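Lactamase_B domain-containing protein (Pontibacter korlensis, PDB 6XFR) probably hydrolyses the beta-lactam ring of antibiotics to a substituted beta-amino acid, as a zinc-dependent class B1 metallo-beta-lactamase. Local coordinates at residues 162-165 with 166-169. Sequence-based numbering, arbitrary orientation.
Sequences VKDL and QAKN
OD2 of D164 accepts a hydrogen bond from the backbone N of Q166, 2.9 Å away. An N-H...O angle of 139° and an approach from above the carboxylate plane show a bent bond. D164 carries CG between its own N and carbonyl carbon (chi1 71°), which turns the carboxylate forward, toward the backbone N-H groups that follow; a side-chain acceptor at i with the N-H at i+2 makes this an Asx turn. The same residue opens a type I beta turn, D164 to A167, whose closing bond runs from N of A167 to O of D164 (3.0 Å, 161° at the hydrogen). One aspartate thus ties down two successive N-H groups, one through its side chain and one through its carbonyl. Just before the turn, CD of K163 packs 3.8 Å from the A167 methyl CB. The nearest atom of the K163 side chain is about 3 Å from a bound zinc ion, at the edge of the D82/C160/H202 zinc site. The turn belongs to the loop between strand 155-159 and helix 181-191. V162 and L165 pack on helix 209-217, D164 touches P200 of strand 197-200, and NE2 of Q166 donates a hydrogen bond to O of V10 of the second subunit.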
ATOM      1  N   VAL B 162      -0.749 -14.717  -5.184  1.00 44.76           N
ATOM      2  CA  VAL B 162       0.250 -13.687  -5.466  1.00 37.55           C
ATOM      3  C   VAL B 162       1.135 -13.515  -4.244  1.00 29.64           C
ATOM      4  O   VAL B 162       0.643 -13.505  -3.112  1.00 35.56           O
ATOM      5  CB  VAL B 162      -0.421 -12.349  -5.828  1.00 40.66           C
ATOM      6  CG1 VAL B 162       0.651 -11.318  -6.226  1.00 43.04           C
ATOM      7  CG2 VAL B 162      -1.460 -12.547  -6.944  1.00 41.87           C
ATOM      8  N   LYS B 163       2.425 -13.323  -4.468  1.00 29.35           N
ATOM      9  CA  LYS B 163       3.349 -13.055  -3.375  1.00 28.57           C
ATOM     10  C   LYS B 163       3.768 -11.587  -3.401  1.00 30.27           C
ATOM     11  O   LYS B 163       3.704 -10.918  -4.438  1.00 24.72           O
ATOM     12  CB  LYS B 163       4.572 -13.977  -3.466  1.00 33.62           C
ATOM     13  CG  LYS B 163       4.256 -15.435  -3.163  1.00 42.83           C
ATOM     14  CD  LYS B 163       5.150 -16.011  -2.064  1.00 62.55           C
ATOM     15  CE  LYS B 163       4.560 -15.796  -0.684  1.00 69.73           C
ATOM     16  NZ  LYS B 163       3.291 -16.556  -0.554  1.00 66.92           N
ATOM     17  N   ASP B 164       4.155 -11.075  -2.230  1.00 38.24           N
ATOM     18  CA  ASP B 164       4.625  -9.699  -2.124  1.00 32.85           C
ATOM     19  C   ASP B 164       6.077  -9.601  -2.601  1.00 34.15           C
ATOM     20  O   ASP B 164       6.799 -10.608  -2.720  1.00 30.30           O
ATOM     21  CB  ASP B 164       4.492  -9.149  -0.688  1.00 38.36           C
ATOM     22  CG  ASP B 164       5.499  -9.763   0.311  1.00 57.60           C
ATOM     23  OD1 ASP B 164       5.158 -10.781   0.948  1.00 69.82           O
ATOM     24  OD2 ASP B 164       6.622  -9.232   0.494  1.00 63.42           O
ATOM     25  N   LEU B 165       6.494  -8.358  -2.894  1.00 31.77           N
ATOM     26  CA  LEU B 165       7.781  -8.106  -3.553  1.00 37.82           C
ATOM     27  C   LEU B 165       8.991  -8.420  -2.671  1.00 38.73           C
ATOM     28  O   LEU B 165      10.114  -8.530  -3.196  1.00 31.36           O
ATOM     29  CB  LEU B 165       7.828  -6.659  -4.038  1.00 40.63           C
ATOM     30  CG  LEU B 165       6.897  -6.349  -5.208  1.00 35.80           C
ATOM     31  CD1 LEU B 165       6.904  -4.874  -5.467  1.00 36.64           C
ATOM     32  CD2 LEU B 165       7.342  -7.104  -6.412  1.00 35.25           C
ATOM     33  N   GLN B 166       8.789  -8.593  -1.365  1.00 30.64           N
ATOM     34  CA  GLN B 166       9.859  -8.983  -0.460  1.00 38.98           C
ATOM     35  C   GLN B 166       9.842 -10.465  -0.089  1.00 42.33           C
ATOM     36  O   GLN B 166      10.660 -10.889   0.731  1.00 48.99           O
ATOM     37  CB  GLN B 166       9.818  -8.111   0.800  1.00 33.79           C
ATOM     38  CG  GLN B 166      10.429  -6.750   0.546  1.00 33.44           C
ATOM     39  CD  GLN B 166      10.395  -5.863   1.759  1.00 46.67           C
ATOM     40  OE1 GLN B 166       9.384  -5.827   2.479  1.00 45.57           O
ATOM     41  NE2 GLN B 166      11.509  -5.128   2.005  1.00 35.73           N
ATOM     42  N   ALA B 167       8.934 -11.260  -0.647  1.00 47.72           N
ATOM     43  CA  ALA B 167       9.000 -12.711  -0.459  1.00 51.76           C
ATOM     44  C   ALA B 167      10.168 -13.281  -1.261  1.00 52.00           C
ATOM     45  O   ALA B 167      10.354 -12.937  -2.434  1.00 48.58           O
ATOM     46  CB  ALA B 167       7.686 -13.371  -0.891  1.00 44.41           C
ATOM     47  N   LYS B 168      10.965 -14.143  -0.632  1.00 53.96           N
ATOM     48  CA  LYS B 168      12.120 -14.719  -1.312  1.00 55.81           C
ATOM     49  C   LYS B 168      11.874 -16.117  -1.858  1.00 55.15           C
ATOM     50  O   LYS B 168      12.689 -16.608  -2.648  1.00 54.08           O
ATOM     51  CB  LYS B 168      13.321 -14.764  -0.369  1.00 55.64           C
ATOM     52  CG  LYS B 168      13.525 -13.474   0.358  1.00 59.58           C
ATOM     53  CD  LYS B 168      14.054 -12.435  -0.595  1.00 63.47           C
ATOM     54  CE  LYS B 168      14.940 -11.466   0.148  1.00 70.10           C
ATOM     55  NZ  LYS B 168      14.500 -10.055  -0.041  1.00 69.36           N
ATOM     56  N   ASN B 169      10.789 -16.765  -1.445  1.00 52.18           N
ATOM     57  CA  ASN B 169      10.384 -18.041  -2.008  1.00 55.93           C
ATOM     58  C   ASN B 169       8.866 -18.109  -1.925  1.00 60.36           C
ATOM     59  O   ASN B 169       8.205 -17.150  -1.512  1.00 60.48           O
ATOM     60  CB  ASN B 169      11.040 -19.214  -1.280  1.00 53.12           C
ATOM     61  CG  ASN B 169      11.042 -19.038   0.213  1.00 52.95           C
ATOM     62  OD1 ASN B 169       9.983 -18.875   0.835  1.00 51.45           O
ATOM     63  ND2 ASN B 169      12.236 -19.046   0.804  1.00 56.30           N
TER